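Local coordinates for protein aspartokinase (Synechocystis, PDB 3L76) that probably phosphorylates the beta-carboxyl group of aspartate with ATP, an early step toward lysine and threonine, and binds both of these amino acids at its ACT domains, at residues A[4-9]-A[172-177]; A[274-279]-A[346-351]; A[469-474]-A[503-508]. One frame throughout, in Å; residues are numbered along the deposited sequence.

In the fold
Interaction 1 lies in the amino acid kinase domain, and interactions 2 and 3 belong to the regulatory ACT region. Interaction 1 is core: two neighbouring parallel strands whose aromatic rings and polar side chains are nearly all buried. Interaction 2 is an antiparallel strand pair, partly buried, with leucines, isoleucines and alanines across it and charged residues toward its surface. Interaction 3 joins a loop to a helix mainly through side chains, without hydrogen bonds between the two, and the same loop binds lysine. No secondary-structure element is shared. The centres of interactions 1 and 2 lie about 51 Å apart, on opposite sides of the chain's centre; those of 2 and 3 are about 32 Å apart.

Interaction 1: residues A[4-9]-A[172-177]; sequences IVQKFG and EIYTDV
Phe8 and Tyr174 lie side by side on one face of a parallel strand pair, 4-8 with 172-175. Their ring planes are 13° apart and the centroids are 4.7 Å apart. The near-parallel rings are displaced, and little of one lies over the other. Phe8 CD2 comes 3.5 Å from Tyr174 CB, and CD1 of the tyrosine sits over the rim of the Phe8 ring. In both residues CG is anti to the carbonyl carbon (chi1 near -67°), and the two side chains point the same way.

The backbone bonds follow the parallel pattern. Lys7 bonds strand 172-175 through both its N and its O: Lys7 N donates to Glu172 O at 2.9 Å, and Lys7 O accepts from Tyr174 N at 2.8 Å. Glu172 N donates to Val5 O. A weaker bond from Gly9 N to Tyr174 O closes the pairing.

Polar side chains meet on the same face as the rings. Gln6 NE2 makes a weak bond to Glu172 OE2 at 3.4 Å, with the amide and carboxylate planes 85° apart. The other carboxylate oxygen, Glu172 OE1, weakly accepts the hydroxyl of Tyr174 at 2.8 Å. The carboxylate thus links Gln6 to the tyrosine. Glu172 OE1 also makes a long, weak ion pair with Arg231.

On the other face, contact is apolar. Lys7 CG lies 3.7 Å from Ile173 CD1. The lysine chain bends at chi2, and its NZ is hydrogen-bonded to Ser41 OG.

The pair belongs to the central sheet of the amino acid kinase domain. Strand 35-40 borders strand 3-8, and strand 228-232 borders strand 170-175. Helix 16-31 packs on the face of Gln6, Phe8 and Tyr174, while helix 154-166 packs on the face of Lys7 and Ile173.

Interaction 2: residues A[274-279]-A[346-351]; sequences ALLRVP and EAEIIV. With SO4 (sulfate ion), chain G.
Two antiparallel strands of the ACT region meet here, and residues Ala274 to Leu276 pair with Glu348 to Ile350. Ala274 and Ile350 form a hydrogen-bonded pair, each N donating to the other's O at 3.0 Å. Leu276 and Glu348 form the second, with Leu276 N to Glu348 O at 2.8 Å. Leu275 and Ile349 make the non-hydrogen-bonded pair between them.

At the end of the pairing Ala347 and Glu348 both face Leu276, a G1 beta bulge. Ala347 N donates to Arg277 O at 3.1 Å, from above the carbonyl plane.

Apolar groups line both faces. Leu276 and Ile350 cross at about a right angle, with Leu276 CD1 3.7 Å from Ile350 CG2. Ile350 CG1 sits between the backbone N and the carbonyl carbon (chi1 73°) and touches Ala274 CB. On the other face Leu275 CD2 lies 4.0 Å from Ala347 CB. Helix 323-333 packs against Leu275 and Ile349.

The Arg277 side chain is extended from CG to NE and reaches a sulfate, probably from the crystallisation liquor. Its NH2 donates to sulfate O4, and NE makes a weak bond to the same oxygen. An alanine in place of Arg277 would probably leave sulfate O4 without these two guanidinium bonds and the ion less firmly held. Ser311 and Asn310 also bind the ion.

Beyond Arg277 the chain leads through Val278 and Pro279 to a bound threonine. Antiparallel strands with helices on one face are typical of the ACT fold.

Interaction 3: residues A[469-474]-A[503-508]; sequences ANISVD and SQAEAI. With LYS (lysine), chain F.
Ile471 and Ala469 pack against helix 499-512 in an ACT domain, from the loop that follows helix 458-468. That helix ends in a Schellman motif, with Asn470 as its C-prime residue. Ile471 has the most surface buried by the contact, and its CD1 does most of the touching. It meets Ile508 tip to tip, CD1 to CD1 at 3.7 Å, and Ile471 CD1 lies 4.3 Å from Ala505 CB.

Ala469 CB also meets Ile508, 3.6 Å from its CD1. Gln504, extended beyond CG, crosses Ile471 at a slant. Its amide meets carbon atoms here: OE1 is 3.8 Å from Ile471 CD1, and NE2 is 3.7 Å from Ala469 CB. Leu466 of helix 458-468 also touches Ala505 and Ile508, so the two helices of the domain meet beside the loop.

Just past Ile471, Ser472 and Val473 turn to one of the bound lysines, whose pocket is completed by residues such as Ala372 and Ser392. The ligand N donates to Ser472 OG and to Val473 O. In return, Val473 N donates to the carboxylate O of the lysine at 2.6 Å, with an N-H...O angle of 169°.

Interaction 1: residues A[4-9]-A[172-177]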
loop_
_atom_site.group_PDB
_atom_site.type_symbol
_atom_site.label_atom_id
_atom_site.label_comp_id
_atom_site.label_asym_id
_atom_site.label_seq_id
_atom_site.Cartn_x
_atom_site.Cartn_y
_atom_site.Cartn_z
ATOM N N ILE A 4 8.348 -26.672 -1.708
ATOM C CA ILE A 4 7.479 -26.459 -0.561
ATOM C C ILE A 4 6.902 -25.048 -0.581
ATOM O O ILE A 4 7.648 -24.077 -0.692
ATOM C CB ILE A 4 8.274 -26.618 0.753
ATOM C CG1 ILE A 4 8.951 -27.985 0.820
ATOM C CG2 ILE A 4 7.388 -26.403 1.961
ATOM C CD1 ILE A 4 9.883 -28.130 2.002
ATOM N N VAL A 5 5.579 -24.931 -0.476
ATOM C CA VAL A 5 4.959 -23.628 -0.272
ATOM C C VAL A 5 4.681 -23.443 1.211
ATOM O O VAL A 5 3.966 -24.244 1.809
ATOM C CB VAL A 5 3.634 -23.494 -1.019
ATOM C CG1 VAL A 5 3.041 -22.092 -0.796
ATOM C CG2 VAL A 5 3.803 -23.795 -2.512
ATOM N N GLN A 6 5.253 -22.401 1.807
ATOM C CA GLN A 6 4.983 -22.087 3.209
ATOM C C GLN A 6 4.175 -20.794 3.344
ATOM O O GLN A 6 4.330 -19.867 2.553
ATOM C CB GLN A 6 6.283 -21.974 4.009
ATOM C CG GLN A 6 7.161 -23.219 3.988
ATOM C CD GLN A 6 8.390 -23.080 4.874
ATOM O OE1 GLN A 6 8.690 -21.996 5.379
ATOM N NE2 GLN A 6 9.106 -24.179 5.065
ATOM N N LYS A 7 3.298 -20.746 4.341
ATOM C CA LYS A 7 2.530 -19.539 4.621
ATOM C C LYS A 7 2.658 -19.206 6.091
ATOM O O LYS A 7 2.682 -20.099 6.931
ATOM C CB LYS A 7 1.053 -19.688 4.226
ATOM C CG LYS A 7 0.083 -19.602 5.402
ATOM C CD LYS A 7 -0.679 -18.271 5.468
ATOM C CE LYS A 7 -1.541 -18.229 6.731
ATOM N NZ LYS A 7 -2.484 -17.080 6.806
ATOM N N PHE A 8 2.762 -17.914 6.387
ATOM C CA PHE A 8 2.907 -17.439 7.755
ATOM C C PHE A 8 1.859 -16.386 8.048
ATOM O O PHE A 8 1.740 -15.394 7.325
ATOM C CB PHE A 8 4.305 -16.860 7.974
ATOM C CG PHE A 8 5.406 -17.883 7.884
ATOM C CD1 PHE A 8 6.022 -18.159 6.671
ATOM C CD2 PHE A 8 5.824 -18.571 9.013
ATOM C CE1 PHE A 8 7.048 -19.098 6.590
ATOM C CE2 PHE A 8 6.841 -19.517 8.940
ATOM C CZ PHE A 8 7.457 -19.782 7.733
ATOM N N GLY A 9 1.098 -16.609 9.115
ATOM C CA GLY A 9 0.032 -15.702 9.493
ATOM C C GLY A 9 0.514 -14.450 10.201
ATOM O O GLY A 9 1.701 -14.306 10.490
ATOM N N GLU A 172 2.598 -25.929 3.786
ATOM C CA GLU A 172 2.592 -25.805 5.240
ATOM C C GLU A 172 2.014 -24.474 5.685
ATOM O O GLU A 172 2.443 -23.430 5.202
ATOM C CB GLU A 172 4.012 -25.938 5.773
ATOM C CG GLU A 172 4.780 -27.114 5.200
ATOM C CD GLU A 172 6.171 -27.255 5.799
ATOM O OE1 GLU A 172 6.289 -27.674 6.965
ATOM O OE2 GLU A 172 7.152 -26.960 5.099
ATOM N N ILE A 173 1.042 -24.513 6.598
ATOM C CA ILE A 173 0.442 -23.297 7.147
ATOM C C ILE A 173 0.958 -23.064 8.554
ATOM O O ILE A 173 0.655 -23.836 9.463
ATOM C CB ILE A 173 -1.090 -23.384 7.230
ATOM C CG1 ILE A 173 -1.686 -23.841 5.896
ATOM C CG2 ILE A 173 -1.670 -22.041 7.664
ATOM C CD1 ILE A 173 -1.657 -22.797 4.817
ATOM N N TYR A 174 1.725 -21.993 8.737
ATOM C CA TYR A 174 2.311 -21.692 10.039
ATOM C C TYR A 174 1.481 -20.689 10.817
ATOM O O TYR A 174 0.945 -19.732 10.254
ATOM C CB TYR A 174 3.757 -21.208 9.893
ATOM C CG TYR A 174 4.693 -22.299 9.442
ATOM C CD1 TYR A 174 4.886 -22.559 8.092
ATOM C CD2 TYR A 174 5.364 -23.091 10.362
ATOM C CE1 TYR A 174 5.740 -23.560 7.669
ATOM C CE2 TYR A 174 6.221 -24.102 9.949
ATOM C CZ TYR A 174 6.406 -24.325 8.599
ATOM O OH TYR A 174 7.243 -25.323 8.170
ATOM N N THR A 175 1.383 -20.919 12.121
ATOM C CA THR A 175 0.490 -20.148 12.968
ATOM C C THR A 175 0.897 -20.274 14.430
ATOM O O THR A 175 1.828 -21.009 14.755
ATOM C CB THR A 175 -0.959 -20.622 12.792
ATOM O OG1 THR A 175 -1.795 -19.945 13.733
ATOM C CG2 THR A 175 -1.056 -22.132 13.004
ATOM N N ASP A 176 0.213 -19.540 15.305
ATOM C CA ASP A 176 0.474 -19.609 16.744
ATOM C C ASP A 176 -0.364 -20.688 17.415
ATOM O O ASP A 176 -1.090 -20.421 18.359
ATOM C CB ASP A 176 0.257 -18.250 17.421
ATOM C CG ASP A 176 -1.086 -17.612 17.075
ATOM O OD1 ASP A 176 -1.750 -18.048 16.112
ATOM O OD2 ASP A 176 -1.474 -16.654 17.771
ATOM N N VAL A 177 -0.242 -21.909 16.909
ATOM C CA VAL A 177 -1.011 -23.050 17.380
ATOM C C VAL A 177 -0.336 -24.304 16.842
ATOM O O VAL A 177 0.062 -24.343 15.678
ATOM C CB VAL A 177 -2.470 -22.987 16.875
ATOM C CG1 VAL A 177 -2.967 -24.363 16.481
ATOM C CG2 VAL A 177 -3.369 -22.352 17.918
#

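Interaction 2: residues A[274-279]-A[346-351]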
loop_
_atom_site.group_PDB
_atom_site.type_symbol
_atom_site.label_atom_id
_atom_site.label_comp_id
_atom_site.label_asym_id
_atom_site.label_seq_id
_atom_site.Cartn_x
_atom_site.Cartn_y
_atom_site.Cartn_z
ATOM N N ALA A 274 -38.790 -45.348 9.288
ATOM C CA ALA A 274 -39.110 -44.372 10.319
ATOM C C ALA A 274 -39.894 -45.029 11.458
ATOM O O ALA A 274 -40.798 -45.842 11.226
ATOM C CB ALA A 274 -39.897 -43.192 9.716
ATOM N N LEU A 275 -39.506 -44.699 12.685
ATOM C CA LEU A 275 -40.295 -45.002 13.871
ATOM C C LEU A 275 -41.080 -43.764 14.270
ATOM O O LEU A 275 -40.496 -42.754 14.638
ATOM C CB LEU A 275 -39.387 -45.399 15.024
ATOM C CG LEU A 275 -39.564 -46.835 15.508
ATOM C CD1 LEU A 275 -38.738 -47.057 16.757
ATOM C CD2 LEU A 275 -41.043 -47.140 15.765
ATOM N N LEU A 276 -42.403 -43.848 14.188
ATOM C CA LEU A 276 -43.278 -42.716 14.472
ATOM C C LEU A 276 -43.771 -42.706 15.916
ATOM O O LEU A 276 -44.005 -43.761 16.508
ATOM C CB LEU A 276 -44.495 -42.776 13.553
ATOM C CG LEU A 276 -44.238 -42.835 12.055
ATOM C CD1 LEU A 276 -45.540 -43.083 11.331
ATOM C CD2 LEU A 276 -43.563 -41.548 11.574
ATOM N N ARG A 277 -43.936 -41.505 16.461
ATOM C CA ARG A 277 -44.599 -41.300 17.749
ATOM C C ARG A 277 -43.997 -42.137 18.869
ATOM O O ARG A 277 -44.707 -42.819 19.611
ATOM C CB ARG A 277 -46.097 -41.590 17.637
ATOM C CG ARG A 277 -46.919 -40.947 18.738
ATOM C CD ARG A 277 -48.380 -40.930 18.371
ATOM N NE ARG A 277 -49.159 -40.099 19.276
ATOM C CZ ARG A 277 -50.482 -40.130 19.346
ATOM N NH1 ARG A 277 -51.176 -40.956 18.574
ATOM N NH2 ARG A 277 -51.111 -39.336 20.188
ATOM N N VAL A 278 -42.682 -42.088 18.974
ATOM C CA VAL A 278 -41.968 -42.770 20.035
ATOM C C VAL A 278 -41.899 -41.780 21.214
ATOM O O VAL A 278 -42.089 -40.581 21.023
ATOM C CB VAL A 278 -40.562 -43.205 19.512
ATOM C CG1 VAL A 278 -39.532 -42.132 19.781
ATOM C CG2 VAL A 278 -40.133 -44.510 20.115
ATOM N N PRO A 279 -41.660 -42.274 22.441
ATOM C CA PRO A 279 -41.612 -41.351 23.589
ATOM C C PRO A 279 -40.420 -40.392 23.530
ATOM O O PRO A 279 -39.305 -40.799 23.188
ATOM C CB PRO A 279 -41.477 -42.291 24.804
ATOM C CG PRO A 279 -41.973 -43.621 24.327
ATOM C CD PRO A 279 -41.618 -43.687 22.864
ATOM N N GLU A 346 -48.541 -45.831 19.398
ATOM C CA GLU A 346 -47.188 -45.684 19.915
ATOM C C GLU A 346 -46.167 -46.442 19.086
ATOM O O GLU A 346 -46.370 -47.606 18.760
ATOM C CB GLU A 346 -47.108 -46.199 21.351
ATOM C CG GLU A 346 -48.059 -45.518 22.276
ATOM C CD GLU A 346 -47.956 -46.026 23.698
ATOM O OE1 GLU A 346 -48.935 -45.843 24.444
ATOM O OE2 GLU A 346 -46.914 -46.609 24.070
ATOM N N ALA A 347 -45.062 -45.781 18.764
ATOM C CA ALA A 347 -43.936 -46.442 18.123
ATOM C C ALA A 347 -44.354 -47.368 16.972
ATOM O O ALA A 347 -44.254 -48.584 17.081
ATOM C CB ALA A 347 -43.154 -47.212 19.162
ATOM N N GLU A 348 -44.818 -46.779 15.877
ATOM C CA GLU A 348 -45.296 -47.503 14.702
ATOM C C GLU A 348 -44.253 -47.343 13.604
ATOM O O GLU A 348 -43.630 -46.288 13.488
ATOM C CB GLU A 348 -46.655 -46.935 14.277
ATOM C CG GLU A 348 -47.037 -47.128 12.817
ATOM C CD GLU A 348 -48.125 -46.158 12.370
ATOM O OE1 GLU A 348 -48.604 -46.299 11.222
ATOM O OE2 GLU A 348 -48.490 -45.257 13.164
ATOM N N ILE A 349 -44.050 -48.386 12.808
ATOM C CA ILE A 349 -42.991 -48.379 11.811
ATOM C C ILE A 349 -43.533 -48.165 10.394
ATOM O O ILE A 349 -44.556 -48.746 10.020
ATOM C CB ILE A 349 -42.149 -49.668 11.901
ATOM C CG1 ILE A 349 -41.542 -49.799 13.298
ATOM C CG2 ILE A 349 -41.057 -49.691 10.842
ATOM C CD1 ILE A 349 -42.539 -50.279 14.352
ATOM N N ILE A 350 -42.854 -47.307 9.622
ATOM C CA ILE A 350 -43.165 -47.140 8.205
ATOM C C ILE A 350 -41.882 -47.245 7.410
ATOM O O ILE A 350 -40.782 -47.175 7.963
ATOM C CB ILE A 350 -43.887 -45.824 7.888
ATOM C CG1 ILE A 350 -42.909 -44.642 7.993
ATOM C CG2 ILE A 350 -45.129 -45.677 8.768
ATOM C CD1 ILE A 350 -43.570 -43.285 8.100
ATOM N N VAL A 351 -42.031 -47.400 6.103
ATOM C CA VAL A 351 -40.923 -47.779 5.262
ATOM C C VAL A 351 -41.186 -47.135 3.910
ATOM O O VAL A 351 -42.336 -47.025 3.501
ATOM C CB VAL A 351 -40.851 -49.331 5.212
ATOM C CG1 VAL A 351 -41.649 -49.878 4.043
ATOM C CG2 VAL A 351 -39.450 -49.790 5.180
HETATM S S SO4 G . -48.311 -37.536 22.016
HETATM O O1 SO4 G . -48.127 -36.520 21.024
HETATM O O2 SO4 G . -47.421 -38.676 21.995
HETATM O O3 SO4 G . -48.084 -36.859 23.273
HETATM O O4 SO4 G . -49.601 -38.109 21.780
#

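Interaction 3: residues A[469-474]-A[503-508]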
loop_
_atom_site.group_PDB
_atom_site.type_symbol
_atom_site.label_atom_id
_atom_site.label_comp_id
_atom_site.label_asym_id
_atom_site.label_seq_id
_atom_site.Cartn_x
_atom_site.Cartn_y
_atom_site.Cartn_z
ATOM N N ALA A 469 -32.727 -11.043 4.155
ATOM C CA ALA A 469 -32.440 -10.194 5.304
ATOM C C ALA A 469 -31.033 -10.462 5.834
ATOM O O ALA A 469 -30.670 -10.024 6.917
ATOM C CB ALA A 469 -33.489 -10.421 6.423
ATOM N N ASN A 470 -30.255 -11.218 5.079
ATOM C CA ASN A 470 -28.862 -11.451 5.426
ATOM C C ASN A 470 -28.663 -12.335 6.648
ATOM O O ASN A 470 -27.572 -12.396 7.213
ATOM C CB ASN A 470 -28.137 -10.122 5.624
ATOM C CG ASN A 470 -26.884 -10.020 4.799
ATOM O OD1 ASN A 470 -26.187 -11.010 4.584
ATOM N ND2 ASN A 470 -26.586 -8.816 4.326
ATOM N N ILE A 471 -29.713 -13.028 7.059
ATOM C CA ILE A 471 -29.567 -13.993 8.130
ATOM C C ILE A 471 -29.075 -15.335 7.584
ATOM O O ILE A 471 -29.698 -15.941 6.718
ATOM C CB ILE A 471 -30.881 -14.203 8.884
ATOM C CG1 ILE A 471 -31.358 -12.882 9.495
ATOM C CG2 ILE A 471 -30.706 -15.291 9.943
ATOM C CD1 ILE A 471 -32.787 -12.929 10.018
ATOM N N SER A 472 -27.942 -15.784 8.095
ATOM C CA SER A 472 -27.379 -17.061 7.709
ATOM C C SER A 472 -27.933 -18.133 8.629
ATOM O O SER A 472 -28.053 -17.919 9.833
ATOM C CB SER A 472 -25.847 -17.022 7.808
ATOM O OG SER A 472 -25.291 -18.327 7.778
ATOM N N VAL A 473 -28.255 -19.291 8.062
ATOM C CA VAL A 473 -28.830 -20.386 8.832
ATOM C C VAL A 473 -27.808 -21.499 9.052
ATOM O O VAL A 473 -27.069 -21.854 8.142
ATOM C CB VAL A 473 -30.032 -20.983 8.076
ATOM C CG1 VAL A 473 -30.608 -22.220 8.752
ATOM C CG2 VAL A 473 -31.054 -19.926 7.653
ATOM N N ASP A 474 -27.793 -22.067 10.254
ATOM C CA ASP A 474 -26.792 -23.065 10.625
ATOM C C ASP A 474 -27.257 -24.503 10.412
ATOM O O ASP A 474 -26.467 -25.361 10.022
ATOM C CB ASP A 474 -26.375 -22.885 12.082
ATOM C CG ASP A 474 -25.362 -23.927 12.538
ATOM O OD1 ASP A 474 -24.281 -24.030 11.925
ATOM O OD2 ASP A 474 -25.640 -24.635 13.524
ATOM N N SER A 503 -34.964 -13.045 16.972
ATOM C CA SER A 503 -36.121 -12.176 16.880
ATOM C C SER A 503 -36.442 -11.755 15.458
ATOM O O SER A 503 -37.577 -11.893 15.021
ATOM C CB SER A 503 -35.922 -10.944 17.760
ATOM O OG SER A 503 -35.829 -11.325 19.120
ATOM N N GLN A 504 -35.457 -11.230 14.737
ATOM C CA GLN A 504 -35.704 -10.802 13.367
ATOM C C GLN A 504 -36.198 -11.965 12.505
ATOM O O GLN A 504 -37.095 -11.801 11.683
ATOM C CB GLN A 504 -34.468 -10.165 12.757
ATOM C CG GLN A 504 -34.751 -9.415 11.459
ATOM C CD GLN A 504 -33.484 -9.057 10.690
ATOM O OE1 GLN A 504 -32.368 -9.320 11.142
ATOM N NE2 GLN A 504 -33.657 -8.464 9.521
ATOM N N ALA A 505 -35.625 -13.144 12.709
ATOM C CA ALA A 505 -36.075 -14.326 11.989
ATOM C C ALA A 505 -37.556 -14.610 12.234
ATOM O O ALA A 505 -38.333 -14.773 11.294
ATOM C CB ALA A 505 -35.230 -15.525 12.365
ATOM N N GLU A 506 -37.944 -14.677 13.501
ATOM C CA GLU A 506 -39.342 -14.902 13.856
ATOM C C GLU A 506 -40.230 -13.842 13.216
ATOM O O GLU A 506 -41.269 -14.133 12.627
ATOM C CB GLU A 506 -39.498 -14.881 15.370
ATOM C CG GLU A 506 -40.920 -14.992 15.852
ATOM C CD GLU A 506 -41.022 -15.010 17.371
ATOM O OE1 GLU A 506 -41.886 -15.743 17.895
ATOM O OE2 GLU A 506 -40.242 -14.296 18.039
ATOM N N ALA A 507 -39.783 -12.602 13.314
ATOM C CA ALA A 507 -40.505 -11.463 12.781
ATOM C C ALA A 507 -40.684 -11.521 11.272
ATOM O O ALA A 507 -41.682 -11.037 10.748
ATOM C CB ALA A 507 -39.808 -10.177 13.180
ATOM N N ILE A 508 -39.704 -12.087 10.571
ATOM C CA ILE A 508 -39.780 -12.224 9.118
ATOM C C ILE A 508 -40.782 -13.315 8.709
ATOM O O ILE A 508 -41.559 -13.150 7.778
ATOM C CB ILE A 508 -38.401 -12.542 8.526
ATOM C CG1 ILE A 508 -37.426 -11.407 8.829
ATOM C CG2 ILE A 508 -38.493 -12.815 7.015
ATOM C CD1 ILE A 508 -35.974 -11.777 8.652
HETATM N N LYS F . -25.371 -20.998 6.229
HETATM C CA LYS F . -26.102 -21.492 5.055
HETATM C C LYS F . -27.335 -20.668 4.710
HETATM O O LYS F . -27.841 -19.915 5.576
HETATM C CB LYS F . -26.482 -22.972 5.237
HETATM C CG LYS F . -25.281 -23.910 5.310
HETATM C CD LYS F . -25.626 -25.268 5.904
HETATM C CE LYS F . -25.574 -25.234 7.418
HETATM N NZ LYS F . -24.557 -26.173 7.979
HETATM O OXT LYS F . -27.822 -20.757 3.554
#